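Local coordinates for TonB-dependent siderophore receptor (Pseudomonas aeruginosa 39016, PDB 5NEC), which probably imports iron-loaded siderophores across the outer membrane, driven by TonB, and belongs to a receptor family studied for uptake of siderophore-drug conjugates, at residues V35-A39 with E125-V129; I62-A66 with Q696-Q700; G132-A136 with W480-A484; D560-T564 with Q578-D582. All coordinates share one frame; numbering follows the deposited sequence.

Contact 1. Residues V35-A39 with E125-V129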
loop_
_atom_site.group_PDB
_atom_site.type_symbol
_atom_site.label_atom_id
_atom_site.label_comp_id
_atom_site.label_asym_id
_atom_site.label_seq_id
_atom_site.Cartn_x
_atom_site.Cartn_y
_atom_site.Cartn_z
ATOM N N VAL A 35 -9.892 10.531 -12.147
ATOM C CA VAL A 35 -8.667 11.115 -12.667
ATOM C C VAL A 35 -8.414 10.418 -14.003
ATOM O O VAL A 35 -8.337 9.187 -14.069
ATOM C CB VAL A 35 -7.508 10.934 -11.658
ATOM C CG1 VAL A 35 -6.138 11.144 -12.299
ATOM C CG2 VAL A 35 -7.696 11.889 -10.486
ATOM N N ASP A 36 -8.293 11.212 -15.061
ATOM C CA ASP A 36 -8.299 10.683 -16.440
ATOM C C ASP A 36 -6.901 10.404 -17.022
ATOM O O ASP A 36 -6.783 9.829 -18.111
ATOM C CB ASP A 36 -9.133 11.591 -17.378
ATOM C CG ASP A 36 -8.599 13.039 -17.479
ATOM O OD1 ASP A 36 -7.369 13.270 -17.386
ATOM O OD2 ASP A 36 -9.432 13.959 -17.673
ATOM N N ARG A 37 -5.863 10.804 -16.287
ATOM C CA ARG A 37 -4.484 10.666 -16.733
ATOM C C ARG A 37 -3.594 10.301 -15.535
ATOM O O ARG A 37 -3.885 10.673 -14.396
ATOM C CB ARG A 37 -4.019 11.966 -17.395
ATOM C CG ARG A 37 -2.687 11.827 -18.127
ATOM C CD ARG A 37 -2.322 13.061 -18.940
ATOM N NE ARG A 37 -2.567 12.911 -20.380
ATOM C CZ ARG A 37 -1.834 12.174 -21.225
ATOM N NH1 ARG A 37 -0.783 11.465 -20.814
ATOM N NH2 ARG A 37 -2.151 12.143 -22.515
ATOM N N SER A 38 -2.527 9.556 -15.799
ATOM C CA SER A 38 -1.499 9.304 -14.801
ATOM C C SER A 38 -0.640 10.556 -14.601
ATOM O O SER A 38 -0.583 11.420 -15.470
ATOM C CB SER A 38 -0.628 8.130 -15.244
ATOM O OG SER A 38 0.311 7.792 -14.243
ATOM N N ALA A 39 0.019 10.651 -13.453
ATOM C CA ALA A 39 0.970 11.737 -13.189
ATOM C C ALA A 39 2.341 11.491 -13.862
ATOM O O ALA A 39 2.949 12.430 -14.372
ATOM C CB ALA A 39 1.138 11.944 -11.689
ATOM N N GLU A 125 -0.795 13.192 -3.232
ATOM C CA GLU A 125 -1.822 13.792 -4.079
ATOM C C GLU A 125 -2.846 12.725 -4.451
ATOM O O GLU A 125 -4.055 12.957 -4.370
ATOM C CB GLU A 125 -1.168 14.357 -5.349
ATOM C CG GLU A 125 -2.041 15.283 -6.182
ATOM C CD GLU A 125 -2.316 16.631 -5.526
ATOM O OE1 GLU A 125 -1.468 17.148 -4.746
ATOM O OE2 GLU A 125 -3.398 17.185 -5.822
ATOM N N GLN A 126 -2.343 11.560 -4.860
ATOM C CA GLN A 126 -3.178 10.444 -5.295
ATOM C C GLN A 126 -2.388 9.128 -5.294
ATOM O O GLN A 126 -1.158 9.126 -5.246
ATOM C CB GLN A 126 -3.753 10.707 -6.700
ATOM C CG GLN A 126 -2.692 10.757 -7.786
ATOM C CD GLN A 126 -3.162 11.407 -9.084
ATOM O OE1 GLN A 126 -4.005 12.316 -9.099
ATOM N NE2 GLN A 126 -2.612 10.932 -10.192
ATOM N N ILE A 127 -3.130 8.023 -5.380
ATOM C CA ILE A 127 -2.580 6.674 -5.370
ATOM C C ILE A 127 -2.984 5.960 -6.664
ATOM O O ILE A 127 -4.167 5.771 -6.924
ATOM C CB ILE A 127 -3.088 5.899 -4.131
ATOM C CG1 ILE A 127 -2.609 6.590 -2.846
ATOM C CG2 ILE A 127 -2.640 4.448 -4.149
ATOM C CD1 ILE A 127 -3.534 6.365 -1.674
ATOM N N GLU A 128 -1.998 5.557 -7.458
ATOM C CA GLU A 128 -2.246 4.914 -8.753
ATOM C C GLU A 128 -1.997 3.403 -8.659
ATOM O O GLU A 128 -0.875 2.973 -8.404
ATOM C CB GLU A 128 -1.363 5.558 -9.825
ATOM C CG GLU A 128 -1.546 7.076 -9.903
ATOM C CD GLU A 128 -0.709 7.758 -10.977
ATOM O OE1 GLU A 128 0.197 7.118 -11.554
ATOM O OE2 GLU A 128 -0.959 8.962 -11.231
ATOM N N VAL A 129 -3.055 2.612 -8.855
ATOM C CA VAL A 129 -3.001 1.151 -8.758
ATOM C C VAL A 129 -3.010 0.527 -10.150
ATOM O O VAL A 129 -4.021 0.548 -10.819
ATOM C CB VAL A 129 -4.209 0.600 -7.951
ATOM C CG1 VAL A 129 -4.025 -0.882 -7.616
ATOM C CG2 VAL A 129 -4.399 1.403 -6.668
#
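The carboxylate of E128 binds two consecutive residues of the segment V35-A39. S38 OG donates to E128 OE1 over 2.8 Å. It comes from above the carboxylate plane, 36° out of it. The backbone N of A39 donates to E128 OE2 over 3.0 Å, on the syn lone pair, with an N-H...O angle of 161°. E128 OE2 takes a second bond from its own strand. Q126 NE2 lies 2.8 Å from E128 OE2 and uses the anti lone pair, with E128 OE2 close to the plane of the Q126 amide. The two donors thus approach E128 OE2 from different sides. E128 OE1 also accepts from N148 ND2 on strand 146-151. Four donors therefore hold the carboxylate and fix its rotation. They would probably stabilise its charge in this buried place. The E128 chain is extended beyond CG (chi2 -179°), which carries the carboxylate out to the loop.

Apolar groups lie around this polar centre. The methyl A39 CB lies 3.7 Å from E128 OE2, and Q126 NE2 is its next neighbour. V35 and Q126 meet from opposite directions. V35 CG2 is 4.0 Å from Q126 OE1, and V35 CG1 touches both polar atoms of the same amide. V56 of strand 54-57 touches V35, Q126 and E128. V150 of strand 146-151 touches A39, Q126 and E128.

The contact ties an irregular N-terminal segment to strand 124-130. That strand sits between strands 54-57 and 146-151 in the small mixed sheet of the plug domain, the globular domain that fills the barrel of TonB-dependent receptors.

Contact 2. Residues I62-A66 with Q696-Q700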
loop_
_atom_site.group_PDB
_atom_site.type_symbol
_atom_site.label_atom_id
_atom_site.label_comp_id
_atom_site.label_asym_id
_atom_site.label_seq_id
_atom_site.Cartn_x
_atom_site.Cartn_y
_atom_site.Cartn_z
ATOM N N ILE A 62 -9.513 10.346 -0.683
ATOM C CA ILE A 62 -8.634 10.280 0.491
ATOM C C ILE A 62 -9.144 11.204 1.602
ATOM O O ILE A 62 -9.206 10.792 2.754
ATOM C CB ILE A 62 -7.157 10.592 0.118
ATOM C CG1 ILE A 62 -6.608 9.507 -0.819
ATOM C CG2 ILE A 62 -6.264 10.712 1.361
ATOM C CD1 ILE A 62 -5.360 9.910 -1.582
ATOM N N LYS A 63 -9.545 12.427 1.249
ATOM C CA LYS A 63 -10.130 13.373 2.217
ATOM C C LYS A 63 -11.526 12.961 2.700
ATOM O O LYS A 63 -11.775 13.002 3.880
ATOM C CB LYS A 63 -10.219 14.785 1.634
ATOM C CG LYS A 63 -8.872 15.415 1.365
ATOM C CD LYS A 63 -9.018 16.895 1.025
ATOM C CE LYS A 63 -7.682 17.514 0.610
ATOM N NZ LYS A 63 -7.878 18.760 -0.190
ATOM N N ASP A 64 -12.416 12.565 1.793
ATOM C CA ASP A 64 -13.809 12.226 2.153
ATOM C C ASP A 64 -13.926 10.986 3.051
ATOM O O ASP A 64 -14.807 10.938 3.917
ATOM C CB ASP A 64 -14.698 12.037 0.899
ATOM C CG ASP A 64 -14.960 13.346 0.125
ATOM O OD1 ASP A 64 -14.722 14.453 0.652
ATOM O OD2 ASP A 64 -15.397 13.256 -1.034
ATOM N N THR A 65 -13.043 10.003 2.844
ATOM C CA THR A 65 -12.951 8.817 3.716
ATOM C C THR A 65 -12.163 9.081 5.002
ATOM O O THR A 65 -12.188 8.261 5.901
ATOM C CB THR A 65 -12.323 7.591 2.987
ATOM O OG1 THR A 65 -10.973 7.870 2.592
ATOM C CG2 THR A 65 -13.155 7.179 1.755
ATOM N N ALA A 66 -11.474 10.220 5.084
ATOM C CA ALA A 66 -10.582 10.561 6.213
ATOM C C ALA A 66 -9.530 9.475 6.495
ATOM O O ALA A 66 -9.163 9.240 7.636
ATOM C CB ALA A 66 -11.388 10.884 7.459
ATOM N N GLN A 696 -16.005 18.193 9.146
ATOM C CA GLN A 696 -16.323 16.843 8.635
ATOM C C GLN A 696 -16.508 15.813 9.758
ATOM O O GLN A 696 -15.798 15.840 10.758
ATOM C CB GLN A 696 -15.250 16.367 7.642
ATOM C CG GLN A 696 -15.715 15.213 6.774
ATOM C CD GLN A 696 -14.718 14.853 5.699
ATOM O OE1 GLN A 696 -14.479 15.640 4.786
ATOM N NE2 GLN A 696 -14.159 13.641 5.780
ATOM N N LEU A 697 -17.485 14.931 9.597
ATOM C CA LEU A 697 -17.736 13.846 10.538
ATOM C C LEU A 697 -17.560 12.566 9.752
ATOM O O LEU A 697 -18.080 12.454 8.642
ATOM C CB LEU A 697 -19.174 13.929 11.086
ATOM C CG LEU A 697 -19.665 12.822 12.030
ATOM C CD1 LEU A 697 -18.827 12.735 13.298
ATOM C CD2 LEU A 697 -21.119 13.076 12.414
ATOM N N ASN A 698 -16.799 11.620 10.297
ATOM C CA ASN A 698 -16.688 10.280 9.717
ATOM C C ASN A 698 -17.014 9.237 10.780
ATOM O O ASN A 698 -16.550 9.336 11.921
ATOM C CB ASN A 698 -15.272 10.050 9.181
ATOM C CG ASN A 698 -15.022 10.777 7.889
ATOM O OD1 ASN A 698 -14.658 11.964 7.883
ATOM N ND2 ASN A 698 -15.211 10.063 6.776
ATOM N N VAL A 699 -17.803 8.245 10.399
ATOM C CA VAL A 699 -18.042 7.085 11.240
ATOM C C VAL A 699 -17.497 5.901 10.462
ATOM O O VAL A 699 -17.989 5.581 9.379
ATOM C CB VAL A 699 -19.545 6.921 11.587
ATOM C CG1 VAL A 699 -19.768 5.711 12.490
ATOM C CG2 VAL A 699 -20.052 8.166 12.298
ATOM N N GLN A 700 -16.446 5.296 11.000
ATOM C CA GLN A 700 -15.785 4.154 10.380
ATOM C C GLN A 700 -16.297 2.915 11.081
ATOM O O GLN A 700 -16.290 2.874 12.311
ATOM C CB GLN A 700 -14.256 4.217 10.547
ATOM C CG GLN A 700 -13.601 5.561 10.268
ATOM C CD GLN A 700 -13.661 5.997 8.815
ATOM O OE1 GLN A 700 -14.412 5.451 7.997
ATOM N NE2 GLN A 700 -12.861 7.003 8.486
#
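Q696 reaches from a barrel strand to the end of a plug helix. Its CB points toward the helix, and CG stands opposite the backbone N (chi1 -162°). The extended chain then carries CD to within 3.9 Å of K63 O. Q696 OE1 also lies near K63 O, without a bond. At the tip, NE2 makes two bonds. Q696 NE2 donates to K63 O over 3.1 Å, at an N-H...O angle of 165°. It also donates to N698 OD1 over 2.7 Å, nearly straight at 176° and on a lone pair of that oxygen. D64 O lies near Q696 NE2 too, but the angle is too poor for a bond.

The bond to N698 OD1 orients the next amide. N698 ND2 then faces the helix and donates to D64 O over 3.0 Å, with D64 O almost in the plane of the N698 amide. N698 OD1 also lies 3.5 Å from the methyl A66 CB. Q700, its chain bent at chi2, donates from NE2 to T65 O over 3.0 Å.

Three successive carbonyls are thus met by amides from alternate strand residues. All three donors are tilted from the carbonyl planes. K63 O has a second donor, A66 N, on the opposite face of its plane from Q696 NE2. The D64 carboxylate turns elsewhere, to Y33 OH and Q60 NE2.

A66 has positive phi and closes helix 59-64 with a Schellman motif. This C-terminal cap docks on the inner wall of the barrel at strand 693-700, part of the plug-barrel interface of TonB-dependent receptors.

Contact 3. Residues G132-A136 with W480-A484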
loop_
_atom_site.group_PDB
_atom_site.type_symbol
_atom_site.label_atom_id
_atom_site.label_comp_id
_atom_site.label_asym_id
_atom_site.label_seq_id
_atom_site.Cartn_x
_atom_site.Cartn_y
_atom_site.Cartn_z
ATOM N N GLY A 132 -2.368 -5.161 -13.548
ATOM C CA GLY A 132 -1.503 -6.084 -14.276
ATOM C C GLY A 132 -0.150 -5.432 -14.441
ATOM O O GLY A 132 0.063 -4.320 -13.951
ATOM N N PRO A 133 0.773 -6.105 -15.151
ATOM C CA PRO A 133 2.135 -5.567 -15.287
ATOM C C PRO A 133 2.226 -4.295 -16.140
ATOM O O PRO A 133 1.294 -3.974 -16.904
ATOM C CB PRO A 133 2.903 -6.718 -15.938
ATOM C CG PRO A 133 1.856 -7.464 -16.695
ATOM C CD PRO A 133 0.610 -7.389 -15.864
ATOM N N ASN A 134 3.350 -3.592 -15.975
ATOM C CA ASN A 134 3.654 -2.351 -16.687
ATOM C C ASN A 134 5.192 -2.189 -16.780
ATOM O O ASN A 134 5.837 -1.805 -15.798
ATOM C CB ASN A 134 2.995 -1.165 -15.959
ATOM C CG ASN A 134 3.098 0.152 -16.721
ATOM O OD1 ASN A 134 3.747 0.254 -17.754
ATOM N ND2 ASN A 134 2.458 1.187 -16.183
ATOM N N SER A 135 5.760 -2.483 -17.958
ATOM C CA SER A 135 7.223 -2.404 -18.234
ATOM C C SER A 135 7.893 -1.059 -17.909
ATOM O O SER A 135 9.103 -1.016 -17.696
ATOM C CB SER A 135 7.511 -2.725 -19.714
ATOM O OG SER A 135 7.226 -4.076 -20.034
ATOM N N ALA A 136 7.112 0.029 -17.929
ATOM C CA ALA A 136 7.549 1.352 -17.447
ATOM C C ALA A 136 8.212 1.324 -16.048
ATOM O O ALA A 136 9.185 2.042 -15.821
ATOM C CB ALA A 136 6.371 2.328 -17.452
ATOM N N TRP A 480 14.029 -10.157 -18.181
ATOM C CA TRP A 480 13.451 -9.661 -19.440
ATOM C C TRP A 480 11.962 -9.493 -19.229
ATOM O O TRP A 480 11.335 -10.263 -18.510
ATOM C CB TRP A 480 13.687 -10.625 -20.612
ATOM C CG TRP A 480 14.778 -10.186 -21.557
ATOM C CD1 TRP A 480 16.018 -10.751 -21.698
ATOM C CD2 TRP A 480 14.727 -9.090 -22.499
ATOM N NE1 TRP A 480 16.741 -10.079 -22.667
ATOM C CE2 TRP A 480 15.976 -9.062 -23.177
ATOM C CE3 TRP A 480 13.750 -8.136 -22.840
ATOM C CZ2 TRP A 480 16.278 -8.106 -24.162
ATOM C CZ3 TRP A 480 14.048 -7.189 -23.827
ATOM C CH2 TRP A 480 15.304 -7.185 -24.476
ATOM N N ASN A 481 11.394 -8.477 -19.846
ATOM C CA ASN A 481 9.976 -8.219 -19.705
ATOM C C ASN A 481 9.451 -7.427 -20.908
ATOM O O ASN A 481 10.088 -6.481 -21.341
ATOM C CB ASN A 481 9.750 -7.462 -18.404
ATOM C CG ASN A 481 8.333 -7.034 -18.242
ATOM O OD1 ASN A 481 8.035 -5.842 -18.256
ATOM N ND2 ASN A 481 7.431 -8.008 -18.123
ATOM N N TRP A 482 8.319 -7.838 -21.469
ATOM C CA TRP A 482 7.719 -7.088 -22.565
ATOM C C TRP A 482 6.220 -7.253 -22.656
ATOM O O TRP A 482 5.666 -8.235 -22.172
ATOM C CB TRP A 482 8.396 -7.407 -23.908
ATOM C CG TRP A 482 8.155 -8.759 -24.481
ATOM C CD1 TRP A 482 8.939 -9.863 -24.325
ATOM C CD2 TRP A 482 7.085 -9.146 -25.368
ATOM N NE1 TRP A 482 8.415 -10.927 -25.039
ATOM C CE2 TRP A 482 7.281 -10.514 -25.689
ATOM C CE3 TRP A 482 5.978 -8.471 -25.922
ATOM C CZ2 TRP A 482 6.407 -11.223 -26.539
ATOM C CZ3 TRP A 482 5.104 -9.179 -26.768
ATOM C CH2 TRP A 482 5.330 -10.539 -27.065
ATOM N N GLN A 483 5.569 -6.260 -23.260
ATOM C CA GLN A 483 4.116 -6.262 -23.369
ATOM C C GLN A 483 3.617 -5.539 -24.599
ATOM O O GLN A 483 4.283 -4.645 -25.116
ATOM C CB GLN A 483 3.489 -5.641 -22.123
ATOM C CG GLN A 483 3.776 -4.163 -21.970
ATOM C CD GLN A 483 3.348 -3.620 -20.640
ATOM O OE1 GLN A 483 4.125 -2.932 -19.978
ATOM N NE2 GLN A 483 2.107 -3.914 -20.233
ATOM N N ALA A 484 2.425 -5.935 -25.033
ATOM C CA ALA A 484 1.778 -5.379 -26.202
ATOM C C ALA A 484 0.294 -5.205 -25.942
ATOM O O ALA A 484 -0.338 -6.075 -25.335
ATOM C CB ALA A 484 1.993 -6.283 -27.394
#
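The backbones of the irregular loop G132-A136 and the barrel strand W480-A484 come nearest at S135 and W482, whose CA atoms are 6.4 Å apart. This is a plug-barrel contact of a TonB-dependent receptor: the loop between strands 124-130 and 146-151 of the plug touches the inner wall of the barrel.

S135 points toward the strand and fits between N481 and Q483. CB of the intervening W482 points away from the loop, and that residue lies on the surface. Q483 reaches the loop with a chain extended beyond CG. Its amide bridges two places on the loop backbone. Q483 OE1 accepts from S135 N at 2.6 Å, with an N-H...O angle of 168°. Q483 NE2 gives a weak bond to P133 O, 3.4 Å long. N134 OD1 passes near Q483 OE1, with the two amide planes steeply inclined at 71°. N134 OD1 also takes a weak bond from A136 N within the loop.

The S135 side chain packs close to both strand amides, with CB 3.4 Å from Q483 OE1. S135 OG donates to N481 OD1 over 2.6 Å, from above the carbonyl plane of N481, 43° out of it.

Contact 4. Residues D560-T564 with Q578-D582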
loop_
_atom_site.group_PDB
_atom_site.type_symbol
_atom_site.label_atom_id
_atom_site.label_comp_id
_atom_site.label_asym_id
_atom_site.label_seq_id
_atom_site.Cartn_x
_atom_site.Cartn_y
_atom_site.Cartn_z
ATOM N N ASP A 560 -0.666 -16.594 -15.634
ATOM C CA ASP A 560 -0.049 -17.920 -15.487
ATOM C C ASP A 560 1.368 -17.709 -15.022
ATOM O O ASP A 560 2.077 -16.890 -15.598
ATOM C CB ASP A 560 -0.014 -18.688 -16.825
ATOM C CG ASP A 560 -1.351 -19.316 -17.197
ATOM O OD1 ASP A 560 -2.246 -19.479 -16.331
ATOM O OD2 ASP A 560 -1.504 -19.667 -18.382
ATOM N N LYS A 561 1.781 -18.464 -14.008
ATOM C CA LYS A 561 3.120 -18.343 -13.460
ATOM C C LYS A 561 3.756 -19.714 -13.270
ATOM O O LYS A 561 3.146 -20.597 -12.677
ATOM C CB LYS A 561 3.046 -17.603 -12.140
ATOM C CG LYS A 561 4.388 -17.156 -11.587
ATOM C CD LYS A 561 4.203 -16.081 -10.525
ATOM C CE LYS A 561 3.458 -14.873 -11.084
ATOM N NZ LYS A 561 3.761 -13.603 -10.370
ATOM N N ASP A 562 4.972 -19.876 -13.800
ATOM C CA ASP A 562 5.787 -21.084 -13.623
ATOM C C ASP A 562 6.893 -20.827 -12.599
ATOM O O ASP A 562 7.442 -19.729 -12.544
ATOM C CB ASP A 562 6.383 -21.539 -14.966
ATOM C CG ASP A 562 5.408 -22.391 -15.777
ATOM O OD1 ASP A 562 4.385 -22.847 -15.227
ATOM O OD2 ASP A 562 5.660 -22.633 -16.972
ATOM N N ASN A 563 7.198 -21.849 -11.792
ATOM C CA ASN A 563 8.133 -21.762 -10.652
ATOM C C ASN A 563 7.696 -20.682 -9.652
ATOM O O ASN A 563 8.453 -19.790 -9.285
ATOM C CB ASN A 563 9.585 -21.586 -11.129
ATOM C CG ASN A 563 10.087 -22.788 -11.928
ATOM O OD1 ASN A 563 9.539 -23.887 -11.834
ATOM N ND2 ASN A 563 11.144 -22.586 -12.706
ATOM N N THR A 564 6.450 -20.825 -9.208
ATOM C CA THR A 564 5.731 -19.811 -8.449
ATOM C C THR A 564 6.296 -19.723 -7.028
ATOM O O THR A 564 6.238 -18.673 -6.419
ATOM C CB THR A 564 4.197 -20.120 -8.488
ATOM O OG1 THR A 564 3.406 -18.937 -8.284
ATOM C CG2 THR A 564 3.779 -21.244 -7.513
ATOM N N GLN A 578 3.792 -23.930 -10.080
ATOM C CA GLN A 578 2.915 -23.379 -11.103
ATOM C C GLN A 578 1.574 -22.837 -10.547
ATOM O O GLN A 578 0.878 -23.535 -9.803
ATOM C CB GLN A 578 2.650 -24.444 -12.162
ATOM C CG GLN A 578 1.784 -23.991 -13.327
ATOM C CD GLN A 578 1.419 -25.123 -14.275
ATOM O OE1 GLN A 578 1.665 -26.295 -13.993
ATOM N NE2 GLN A 578 0.786 -24.780 -15.385
ATOM N N SER A 579 1.201 -21.609 -10.922
ATOM C CA SER A 579 -0.063 -21.001 -10.462
ATOM C C SER A 579 -0.855 -20.313 -11.577
ATOM O O SER A 579 -0.304 -19.903 -12.596
ATOM C CB SER A 579 0.176 -20.019 -9.301
ATOM O OG SER A 579 0.974 -18.926 -9.686
ATOM N N ARG A 580 -2.162 -20.201 -11.369
ATOM C CA ARG A 580 -3.041 -19.495 -12.285
ATOM C C ARG A 580 -4.013 -18.625 -11.503
ATOM O O ARG A 580 -4.565 -19.069 -10.499
ATOM C CB ARG A 580 -3.823 -20.480 -13.154
ATOM C CG ARG A 580 -4.675 -19.827 -14.232
ATOM C CD ARG A 580 -5.718 -20.767 -14.798
ATOM N NE ARG A 580 -5.170 -22.084 -15.129
ATOM C CZ ARG A 580 -4.456 -22.382 -16.215
ATOM N NH1 ARG A 580 -4.163 -21.459 -17.130
ATOM N NH2 ARG A 580 -4.023 -23.629 -16.384
ATOM N N VAL A 581 -4.214 -17.396 -11.972
ATOM C CA VAL A 581 -5.289 -16.531 -11.495
ATOM C C VAL A 581 -6.098 -16.074 -12.700
ATOM O O VAL A 581 -5.561 -15.452 -13.611
ATOM C CB VAL A 581 -4.758 -15.298 -10.742
ATOM C CG1 VAL A 581 -5.907 -14.461 -10.188
ATOM C CG2 VAL A 581 -3.822 -15.723 -9.628
ATOM N N ASP A 582 -7.380 -16.421 -12.706
ATOM C CA ASP A 582 -8.353 -15.892 -13.665
ATOM C C ASP A 582 -9.243 -14.922 -12.905
ATOM O O ASP A 582 -9.614 -15.185 -11.753
ATOM C CB ASP A 582 -9.221 -17.006 -14.262
ATOM C CG ASP A 582 -8.410 -18.039 -15.048
ATOM O OD1 ASP A 582 -7.359 -17.690 -15.636
ATOM O OD2 ASP A 582 -8.819 -19.218 -15.078
#
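K561 O is gripped by two groups of the segment Q578-D582. S579 N donates to it over 2.8 Å, and Q578 CA adds a CA-H...O contact with K561 O at 3.2 Å. The two segments are the end of a beta hairpin of the transmembrane barrel, where strands 550-561 and 579-589 run into their connecting loop. K561 and S579 form an antiparallel hydrogen-bonded pair, closed by the return bond from K561 N to S579 O at 2.9 Å. D560 and R580 are the adjoining non-hydrogen-bonded pair.

The pairs put their side chains on opposite faces. On the face of K561 and S579, S579 OG sits between the backbone N and the carbonyl carbon (chi1 63°). There it meets T564 OG1 at 2.8 Å; either hydroxyl could be the donor. K561 CB packs against S579 OG. Further out, K561 makes a cation-pi contact with F100 of the plug, and the side chains of S579 and V581 also touch F100.

Past the end of the pairing, D562 and Q578 run side by side, with carboxylate and amide planes 76° apart. D562 OD1 touches Q578 CG at 3.4 Å.

The side chain of D560 is about 4 Å from a bound C8E detergent molecule. D560 and R580 lie alongside each other and point the same way. Their carboxylate and guanidinium planes are 78° apart. D560 OD1 passes R580 CG at 3.2 Å and makes a salt bridge with R580 NH1 at 2.9 Å.

Overall arrangement
From the N terminus, contact 1 closes first, bringing the N-terminal segment 35-39 onto plug strand 124-130. Contact 2 opens at 62-66 before contact 1 has closed, so the two cross. They also touch, I127 CD1 lying 4.0 Å from I62 CD1. Contact 3 opens at 132-136, just after 125-129 in sequence, and ends on barrel strand 471-488. Contact 4 follows in series as a short barrel closure. Contact 2 ends last, at 696-700, and its long loop encloses both contacts 3 and 4. Contacts 2 and 3 bind the plug to the barrel on opposite sides of the chain's centre, 36 Å apart between centres. Contact 4 lies on the side of contact 3.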